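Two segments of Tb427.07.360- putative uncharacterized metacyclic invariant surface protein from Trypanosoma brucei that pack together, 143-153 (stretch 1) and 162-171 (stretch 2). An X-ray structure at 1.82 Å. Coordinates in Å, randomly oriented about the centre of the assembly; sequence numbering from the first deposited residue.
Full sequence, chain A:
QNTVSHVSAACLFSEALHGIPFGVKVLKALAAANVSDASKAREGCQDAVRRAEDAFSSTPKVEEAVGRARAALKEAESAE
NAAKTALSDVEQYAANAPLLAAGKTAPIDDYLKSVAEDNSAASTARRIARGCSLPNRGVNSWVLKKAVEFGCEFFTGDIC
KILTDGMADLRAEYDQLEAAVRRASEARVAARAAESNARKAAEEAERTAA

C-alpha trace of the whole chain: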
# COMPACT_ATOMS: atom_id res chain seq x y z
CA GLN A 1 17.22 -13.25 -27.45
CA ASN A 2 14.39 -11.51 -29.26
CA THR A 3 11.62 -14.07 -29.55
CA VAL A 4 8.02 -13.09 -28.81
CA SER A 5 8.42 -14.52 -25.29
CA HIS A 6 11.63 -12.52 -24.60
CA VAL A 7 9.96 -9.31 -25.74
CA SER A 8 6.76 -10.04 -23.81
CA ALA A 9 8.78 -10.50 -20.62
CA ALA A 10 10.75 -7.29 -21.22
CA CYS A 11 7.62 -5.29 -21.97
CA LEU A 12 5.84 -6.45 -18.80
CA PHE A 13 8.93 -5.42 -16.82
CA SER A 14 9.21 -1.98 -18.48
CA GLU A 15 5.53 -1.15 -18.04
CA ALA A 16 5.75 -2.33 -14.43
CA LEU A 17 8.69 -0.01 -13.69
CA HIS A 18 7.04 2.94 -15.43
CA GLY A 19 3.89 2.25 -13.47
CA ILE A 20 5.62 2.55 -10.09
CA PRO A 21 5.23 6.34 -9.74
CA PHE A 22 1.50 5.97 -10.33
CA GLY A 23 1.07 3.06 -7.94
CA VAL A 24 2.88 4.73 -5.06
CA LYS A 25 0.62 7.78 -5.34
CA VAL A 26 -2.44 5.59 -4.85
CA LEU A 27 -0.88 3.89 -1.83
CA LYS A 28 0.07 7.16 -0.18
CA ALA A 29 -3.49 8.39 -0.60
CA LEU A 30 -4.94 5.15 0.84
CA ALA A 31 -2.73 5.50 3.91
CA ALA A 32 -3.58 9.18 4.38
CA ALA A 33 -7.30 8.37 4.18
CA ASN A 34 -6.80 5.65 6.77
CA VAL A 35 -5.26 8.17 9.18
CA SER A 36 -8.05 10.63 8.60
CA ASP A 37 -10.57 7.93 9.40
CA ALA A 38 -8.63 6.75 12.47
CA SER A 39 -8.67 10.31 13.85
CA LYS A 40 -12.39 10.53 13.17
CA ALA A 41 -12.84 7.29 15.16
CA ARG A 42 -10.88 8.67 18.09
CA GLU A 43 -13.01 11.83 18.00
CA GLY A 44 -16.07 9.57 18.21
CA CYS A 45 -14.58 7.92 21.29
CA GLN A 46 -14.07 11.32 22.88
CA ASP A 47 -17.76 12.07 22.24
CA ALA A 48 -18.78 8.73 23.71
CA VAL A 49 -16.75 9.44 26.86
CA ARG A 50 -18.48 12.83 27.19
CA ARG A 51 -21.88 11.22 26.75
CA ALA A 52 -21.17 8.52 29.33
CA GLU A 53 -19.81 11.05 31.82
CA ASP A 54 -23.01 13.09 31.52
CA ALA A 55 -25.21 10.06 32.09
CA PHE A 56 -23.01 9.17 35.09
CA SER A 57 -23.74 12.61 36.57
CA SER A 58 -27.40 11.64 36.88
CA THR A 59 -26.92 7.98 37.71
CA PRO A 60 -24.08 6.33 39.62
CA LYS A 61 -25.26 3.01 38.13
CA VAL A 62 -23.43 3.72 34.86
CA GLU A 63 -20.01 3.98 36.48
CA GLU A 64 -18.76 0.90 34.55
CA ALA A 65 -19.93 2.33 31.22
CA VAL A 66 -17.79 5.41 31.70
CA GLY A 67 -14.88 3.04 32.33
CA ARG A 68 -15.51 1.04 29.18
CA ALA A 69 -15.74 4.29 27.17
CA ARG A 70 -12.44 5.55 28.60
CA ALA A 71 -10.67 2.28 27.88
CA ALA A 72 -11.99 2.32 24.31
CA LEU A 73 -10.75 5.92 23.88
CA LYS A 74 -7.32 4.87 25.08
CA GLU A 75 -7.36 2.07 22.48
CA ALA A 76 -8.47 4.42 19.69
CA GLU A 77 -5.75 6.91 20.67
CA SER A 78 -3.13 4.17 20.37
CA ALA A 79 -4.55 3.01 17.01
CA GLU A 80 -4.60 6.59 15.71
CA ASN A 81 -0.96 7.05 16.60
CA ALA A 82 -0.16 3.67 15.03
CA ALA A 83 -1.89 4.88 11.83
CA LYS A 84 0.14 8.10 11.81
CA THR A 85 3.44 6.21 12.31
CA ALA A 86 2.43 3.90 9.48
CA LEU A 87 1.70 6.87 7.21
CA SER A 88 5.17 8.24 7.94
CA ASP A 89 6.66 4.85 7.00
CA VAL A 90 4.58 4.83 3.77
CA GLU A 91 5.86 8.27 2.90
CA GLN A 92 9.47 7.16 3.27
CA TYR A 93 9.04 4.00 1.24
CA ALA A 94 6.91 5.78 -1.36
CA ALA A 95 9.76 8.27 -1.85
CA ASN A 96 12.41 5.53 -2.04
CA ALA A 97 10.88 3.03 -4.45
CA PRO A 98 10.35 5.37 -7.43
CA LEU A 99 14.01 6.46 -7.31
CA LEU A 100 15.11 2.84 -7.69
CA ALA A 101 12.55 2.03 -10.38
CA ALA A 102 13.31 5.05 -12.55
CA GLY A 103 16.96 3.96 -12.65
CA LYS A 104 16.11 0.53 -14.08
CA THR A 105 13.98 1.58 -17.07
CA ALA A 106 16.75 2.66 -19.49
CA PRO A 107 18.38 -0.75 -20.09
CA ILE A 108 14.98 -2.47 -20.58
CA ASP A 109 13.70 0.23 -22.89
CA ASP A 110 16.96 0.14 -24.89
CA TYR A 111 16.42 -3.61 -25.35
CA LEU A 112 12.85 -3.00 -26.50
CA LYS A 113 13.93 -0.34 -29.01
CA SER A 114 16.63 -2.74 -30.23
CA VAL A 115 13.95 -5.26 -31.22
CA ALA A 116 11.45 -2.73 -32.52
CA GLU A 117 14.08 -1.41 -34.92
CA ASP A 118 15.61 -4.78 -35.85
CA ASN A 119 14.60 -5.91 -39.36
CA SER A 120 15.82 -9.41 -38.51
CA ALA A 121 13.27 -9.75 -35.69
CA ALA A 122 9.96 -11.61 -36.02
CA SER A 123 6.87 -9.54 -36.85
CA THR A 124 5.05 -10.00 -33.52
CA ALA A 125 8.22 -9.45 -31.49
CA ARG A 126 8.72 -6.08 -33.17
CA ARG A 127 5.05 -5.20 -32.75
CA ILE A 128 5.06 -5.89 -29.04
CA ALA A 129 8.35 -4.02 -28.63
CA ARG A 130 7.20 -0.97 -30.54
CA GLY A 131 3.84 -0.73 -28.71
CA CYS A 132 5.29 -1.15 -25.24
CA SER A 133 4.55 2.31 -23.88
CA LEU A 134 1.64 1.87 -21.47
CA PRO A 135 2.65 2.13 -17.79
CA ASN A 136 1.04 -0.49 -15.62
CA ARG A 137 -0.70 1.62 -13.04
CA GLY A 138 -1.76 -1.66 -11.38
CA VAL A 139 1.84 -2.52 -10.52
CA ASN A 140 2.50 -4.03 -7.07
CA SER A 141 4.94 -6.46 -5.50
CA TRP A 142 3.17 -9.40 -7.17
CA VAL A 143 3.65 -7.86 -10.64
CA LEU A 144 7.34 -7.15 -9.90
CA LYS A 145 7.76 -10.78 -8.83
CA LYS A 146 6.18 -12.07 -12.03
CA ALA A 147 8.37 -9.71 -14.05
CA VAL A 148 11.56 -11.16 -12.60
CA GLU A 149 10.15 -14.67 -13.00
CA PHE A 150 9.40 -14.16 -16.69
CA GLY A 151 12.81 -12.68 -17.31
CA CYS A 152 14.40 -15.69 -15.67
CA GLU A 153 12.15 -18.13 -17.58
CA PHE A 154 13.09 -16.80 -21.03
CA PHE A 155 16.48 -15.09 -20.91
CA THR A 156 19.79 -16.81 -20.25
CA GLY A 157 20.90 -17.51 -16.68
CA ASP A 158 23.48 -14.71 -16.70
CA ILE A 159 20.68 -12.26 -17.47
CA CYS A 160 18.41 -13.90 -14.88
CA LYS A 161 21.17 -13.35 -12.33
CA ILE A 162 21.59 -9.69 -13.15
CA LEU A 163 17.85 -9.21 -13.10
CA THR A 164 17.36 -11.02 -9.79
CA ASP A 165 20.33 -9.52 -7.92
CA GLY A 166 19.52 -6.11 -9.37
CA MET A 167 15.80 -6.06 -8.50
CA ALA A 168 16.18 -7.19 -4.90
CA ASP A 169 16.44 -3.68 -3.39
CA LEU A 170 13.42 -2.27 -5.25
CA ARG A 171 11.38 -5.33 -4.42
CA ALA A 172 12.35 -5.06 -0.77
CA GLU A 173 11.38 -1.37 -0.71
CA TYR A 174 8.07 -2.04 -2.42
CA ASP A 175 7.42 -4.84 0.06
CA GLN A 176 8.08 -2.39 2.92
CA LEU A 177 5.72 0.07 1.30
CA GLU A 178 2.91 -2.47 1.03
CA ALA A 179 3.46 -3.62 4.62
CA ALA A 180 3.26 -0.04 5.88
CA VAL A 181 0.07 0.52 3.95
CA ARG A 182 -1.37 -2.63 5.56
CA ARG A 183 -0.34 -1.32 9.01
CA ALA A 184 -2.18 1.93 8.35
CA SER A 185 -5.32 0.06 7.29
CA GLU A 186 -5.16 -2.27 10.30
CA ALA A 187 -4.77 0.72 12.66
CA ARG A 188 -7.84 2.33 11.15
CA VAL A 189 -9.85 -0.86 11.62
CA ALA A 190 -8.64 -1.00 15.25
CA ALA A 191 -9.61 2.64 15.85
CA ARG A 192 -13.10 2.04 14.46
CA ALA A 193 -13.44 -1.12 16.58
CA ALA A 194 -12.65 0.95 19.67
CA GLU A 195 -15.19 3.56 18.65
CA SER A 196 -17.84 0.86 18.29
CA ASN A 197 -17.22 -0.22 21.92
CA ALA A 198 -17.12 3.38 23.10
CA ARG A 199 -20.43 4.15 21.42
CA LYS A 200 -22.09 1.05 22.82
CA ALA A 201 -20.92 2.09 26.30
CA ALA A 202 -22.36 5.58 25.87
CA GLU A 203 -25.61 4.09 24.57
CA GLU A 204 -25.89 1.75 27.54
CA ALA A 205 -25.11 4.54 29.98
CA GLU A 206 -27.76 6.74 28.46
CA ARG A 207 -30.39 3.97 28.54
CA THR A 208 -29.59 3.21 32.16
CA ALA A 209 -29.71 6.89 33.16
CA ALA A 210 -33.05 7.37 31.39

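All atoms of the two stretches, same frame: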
# COMPACT_ATOMS: atom_id res chain seq x y z
N VAL A 143 3.23 -8.14 -9.27
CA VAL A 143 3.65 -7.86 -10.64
C VAL A 143 5.18 -7.81 -10.77
O VAL A 143 5.74 -8.32 -11.74
CB VAL A 143 3.05 -6.53 -11.15
CG1 VAL A 143 3.61 -6.14 -12.53
CG2 VAL A 143 1.52 -6.61 -11.18
N LEU A 144 5.87 -7.20 -9.82
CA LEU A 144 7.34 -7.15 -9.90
C LEU A 144 7.94 -8.55 -9.77
O LEU A 144 8.94 -8.86 -10.41
CB LEU A 144 7.94 -6.23 -8.83
CG LEU A 144 7.58 -4.74 -8.91
CD1 LEU A 144 8.17 -4.02 -7.73
CD2 LEU A 144 8.06 -4.11 -10.19
N LYS A 145 7.34 -9.39 -8.95
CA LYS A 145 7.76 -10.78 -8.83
C LYS A 145 7.60 -11.51 -10.15
O LYS A 145 8.51 -12.18 -10.62
CB LYS A 145 6.95 -11.51 -7.75
CG LYS A 145 7.22 -13.01 -7.66
CD LYS A 145 6.46 -13.66 -6.51
CE LYS A 145 4.98 -13.56 -6.67
NZ LYS A 145 4.25 -14.39 -5.68
N LYS A 146 6.42 -11.41 -10.74
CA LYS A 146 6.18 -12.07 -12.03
C LYS A 146 7.13 -11.58 -13.11
O LYS A 146 7.55 -12.35 -13.97
CB LYS A 146 4.73 -11.84 -12.47
CG LYS A 146 3.71 -12.50 -11.58
CD LYS A 146 3.85 -14.03 -11.61
CE LYS A 146 3.81 -14.66 -10.25
NZ LYS A 146 3.70 -16.15 -10.39
N ALA A 147 7.45 -10.30 -13.08
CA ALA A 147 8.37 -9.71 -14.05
C ALA A 147 9.75 -10.37 -14.00
O ALA A 147 10.33 -10.76 -15.02
CB ALA A 147 8.47 -8.22 -13.82
N VAL A 148 10.27 -10.52 -12.78
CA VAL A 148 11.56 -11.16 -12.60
C VAL A 148 11.44 -12.62 -13.04
O VAL A 148 12.31 -13.15 -13.74
CB VAL A 148 12.01 -11.04 -11.14
CG1 VAL A 148 13.21 -11.93 -10.86
CG2 VAL A 148 12.31 -9.56 -10.80
N GLU A 149 10.35 -13.26 -12.64
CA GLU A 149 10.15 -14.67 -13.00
C GLU A 149 10.16 -14.88 -14.50
O GLU A 149 10.76 -15.83 -15.00
CB GLU A 149 8.87 -15.22 -12.39
CG GLU A 149 9.00 -15.48 -10.91
CD GLU A 149 7.70 -15.86 -10.25
OE1 GLU A 149 6.65 -15.89 -10.94
OE2 GLU A 149 7.75 -16.13 -9.05
N PHE A 150 9.50 -13.99 -15.24
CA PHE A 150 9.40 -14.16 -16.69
C PHE A 150 10.75 -13.93 -17.31
O PHE A 150 11.15 -14.63 -18.25
CB PHE A 150 8.37 -13.20 -17.30
CG PHE A 150 6.94 -13.62 -17.14
CD1 PHE A 150 6.52 -14.91 -17.47
CD2 PHE A 150 6.00 -12.72 -16.69
CE1 PHE A 150 5.19 -15.27 -17.36
CE2 PHE A 150 4.66 -13.09 -16.57
CZ PHE A 150 4.26 -14.35 -16.90
N GLY A 151 11.48 -12.93 -16.80
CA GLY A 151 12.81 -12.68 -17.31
C GLY A 151 13.69 -13.90 -17.13
O GLY A 151 14.44 -14.29 -18.02
N CYS A 152 13.59 -14.52 -15.97
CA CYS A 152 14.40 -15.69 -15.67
C CYS A 152 13.95 -16.91 -16.50
O CYS A 152 14.77 -17.75 -16.86
CB CYS A 152 14.38 -15.97 -14.17
SG CYS A 152 15.47 -14.86 -13.27
N GLU A 153 12.66 -17.01 -16.80
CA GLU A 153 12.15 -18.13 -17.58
C GLU A 153 12.70 -18.11 -19.03
O GLU A 153 13.02 -19.16 -19.62
CB GLU A 153 10.62 -18.15 -17.58
CG GLU A 153 10.00 -19.29 -18.39
CD GLU A 153 8.49 -19.32 -18.32
OE1 GLU A 153 7.88 -18.44 -17.67
OE2 GLU A 153 7.91 -20.23 -18.93
N ILE A 162 21.49 -11.15 -13.21
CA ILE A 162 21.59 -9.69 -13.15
C ILE A 162 20.24 -9.11 -12.78
O ILE A 162 20.13 -8.17 -12.01
CB ILE A 162 22.07 -9.11 -14.48
CG1 ILE A 162 23.54 -9.46 -14.71
CG2 ILE A 162 21.89 -7.60 -14.49
CD1 ILE A 162 24.01 -9.17 -16.09
N LEU A 163 19.19 -9.70 -13.34
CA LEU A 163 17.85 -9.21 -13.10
C LEU A 163 17.44 -9.46 -11.66
O LEU A 163 16.89 -8.57 -11.00
CB LEU A 163 16.91 -9.94 -14.04
CG LEU A 163 15.44 -9.61 -13.95
CD1 LEU A 163 15.25 -8.16 -14.31
CD2 LEU A 163 14.75 -10.53 -14.93
N THR A 164 17.74 -10.65 -11.15
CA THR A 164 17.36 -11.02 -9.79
C THR A 164 18.14 -10.21 -8.75
O THR A 164 17.54 -9.53 -7.92
CB THR A 164 17.59 -12.53 -9.55
OG1 THR A 164 16.81 -13.26 -10.50
CG2 THR A 164 17.21 -12.93 -8.14
N ASP A 165 19.46 -10.26 -8.83
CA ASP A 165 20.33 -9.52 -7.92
C ASP A 165 19.95 -8.03 -7.95
O ASP A 165 19.83 -7.38 -6.92
CB ASP A 165 21.81 -9.64 -8.31
CG ASP A 165 22.40 -11.03 -8.09
OD1 ASP A 165 21.76 -11.92 -7.50
OD2 ASP A 165 23.56 -11.21 -8.53
N GLY A 166 19.75 -7.52 -9.15
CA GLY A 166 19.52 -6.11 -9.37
C GLY A 166 18.15 -5.60 -8.93
O GLY A 166 18.01 -4.42 -8.61
N MET A 167 17.15 -6.46 -8.92
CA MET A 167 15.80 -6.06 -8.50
C MET A 167 15.52 -6.20 -7.02
O MET A 167 14.46 -5.80 -6.55
CB MET A 167 14.75 -6.86 -9.27
CG MET A 167 14.56 -6.34 -10.66
SD MET A 167 13.72 -4.75 -10.60
CE MET A 167 12.11 -5.26 -9.98
N ALA A 168 16.44 -6.80 -6.28
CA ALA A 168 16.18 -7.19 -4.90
C ALA A 168 15.86 -5.97 -4.02
O ALA A 168 14.97 -6.02 -3.18
CB ALA A 168 17.37 -7.94 -4.35
N ASP A 169 16.59 -4.88 -4.22
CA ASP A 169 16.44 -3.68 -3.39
C ASP A 169 15.07 -3.05 -3.63
O ASP A 169 14.33 -2.79 -2.68
CB ASP A 169 17.54 -2.67 -3.72
CG ASP A 169 18.84 -2.94 -2.96
OD1 ASP A 169 18.99 -4.04 -2.39
OD2 ASP A 169 19.71 -2.04 -2.96
N LEU A 170 14.73 -2.82 -4.90
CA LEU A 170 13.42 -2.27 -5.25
C LEU A 170 12.30 -3.12 -4.68
O LEU A 170 11.32 -2.60 -4.11
CB LEU A 170 13.27 -2.19 -6.76
CG LEU A 170 11.88 -1.84 -7.27
CD1 LEU A 170 11.34 -0.56 -6.64
CD2 LEU A 170 11.96 -1.70 -8.79
N ARG A 171 12.43 -4.43 -4.86
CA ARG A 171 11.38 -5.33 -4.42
C ARG A 171 11.24 -5.35 -2.91
O ARG A 171 10.12 -5.44 -2.39
CB ARG A 171 11.62 -6.72 -5.00
CG ARG A 171 11.40 -6.69 -6.51
CD ARG A 171 11.49 -8.06 -7.13
NE ARG A 171 10.60 -8.97 -6.44
CZ ARG A 171 10.81 -10.27 -6.30
NH1 ARG A 171 11.90 -10.84 -6.80
NH2 ARG A 171 9.92 -11.01 -5.64

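Two helical segments run nearly antiparallel here, their axes 165° apart in direction and 9.7 Å apart at closest approach. No hydrogen bond crosses between them, so the pairing rests on packing: apolar side chains, the aliphatic part of an arginine, and a leucine set against backbone, with 451 Å² buried in total. Along stretch 1 the residues that matter recur at helical spacing, Leu144, Val148 and Gly151, with Lys145 and Cys152 flanking them.

Val143 does not reach the partner helix; the contact begins at Leu144, whose CA-to-CB bond points toward stretch 2. Its m,t rotamer places the branched end beside two residues: CD2 lies 4.2 Å from Met167 CE, and CD1 lies 4.3 Å from Leu170 CG. Nearer its own backbone, Leu144 CB sits 4.2 Å from Arg171 CG, so the aliphatic part of the arginine extends the apolar packing.

Lys145 joins through the base of its side chain. Its CB is 3.7 Å from Arg171 NH2, while the end of the lysine leads away, leaving Lys145 NZ 6.6 Å from Arg171 NH2. Lys145 CA and Leu144 O lie over one face of the Arg171 guanidinium, which therefore rests on the helix backbone without forming a hydrogen bond to it. For a designer, this arginine is a long flat cover for the edge of an apolar contact.

Lys146 points away and spends its charge within its own helix: NZ forms a salt bridge with Glu149 OE1 at 3.0 Å, one turn on, although the hydrogen bond itself is weak. Ala147, set sideways, contributes almost nothing.

Val148 is the centre of the contact and has the largest covered area of any residue in it. In its t rotamer, CG2 is 3.9 Å from Met167 CG, 4.0 Å from Arg171 CD and 4.4 Å from Leu163 CG, so a single methyl meets three side chains of stretch 2. The other methyl, CG1, lies 3.9 Å from Thr164 OG1. A compact branched residue thus packs among Leu163, Thr164, Met167 and Arg171. The CA atoms of Val148 and Thr164 are 6.4 Å apart, a point of backbone register between the helices.

Glu149 and Phe150 make no contact across the interface. At Gly151 the rule changes from filling space to leaving it: Leu163 CD2 comes within 3.7 Å of Gly151 CA, and an ideal CB on this glycine would lie only 2.3 Å from that same methyl. The absence of a side chain is what lets Leu163, in its t,p rotamer, settle against the backbone, where CD2 also lies 3.8 Å from Val148 O.

Cys152 closes the contact from the side. Its SG is 3.5 Å from Thr164 OG1, a close approach, while the sulfur is covalently bonded elsewhere in the structure and Thr164 OG1 hydrogen-bonds to a residue just outside the stretches. Glu153, beyond it, is out of reach.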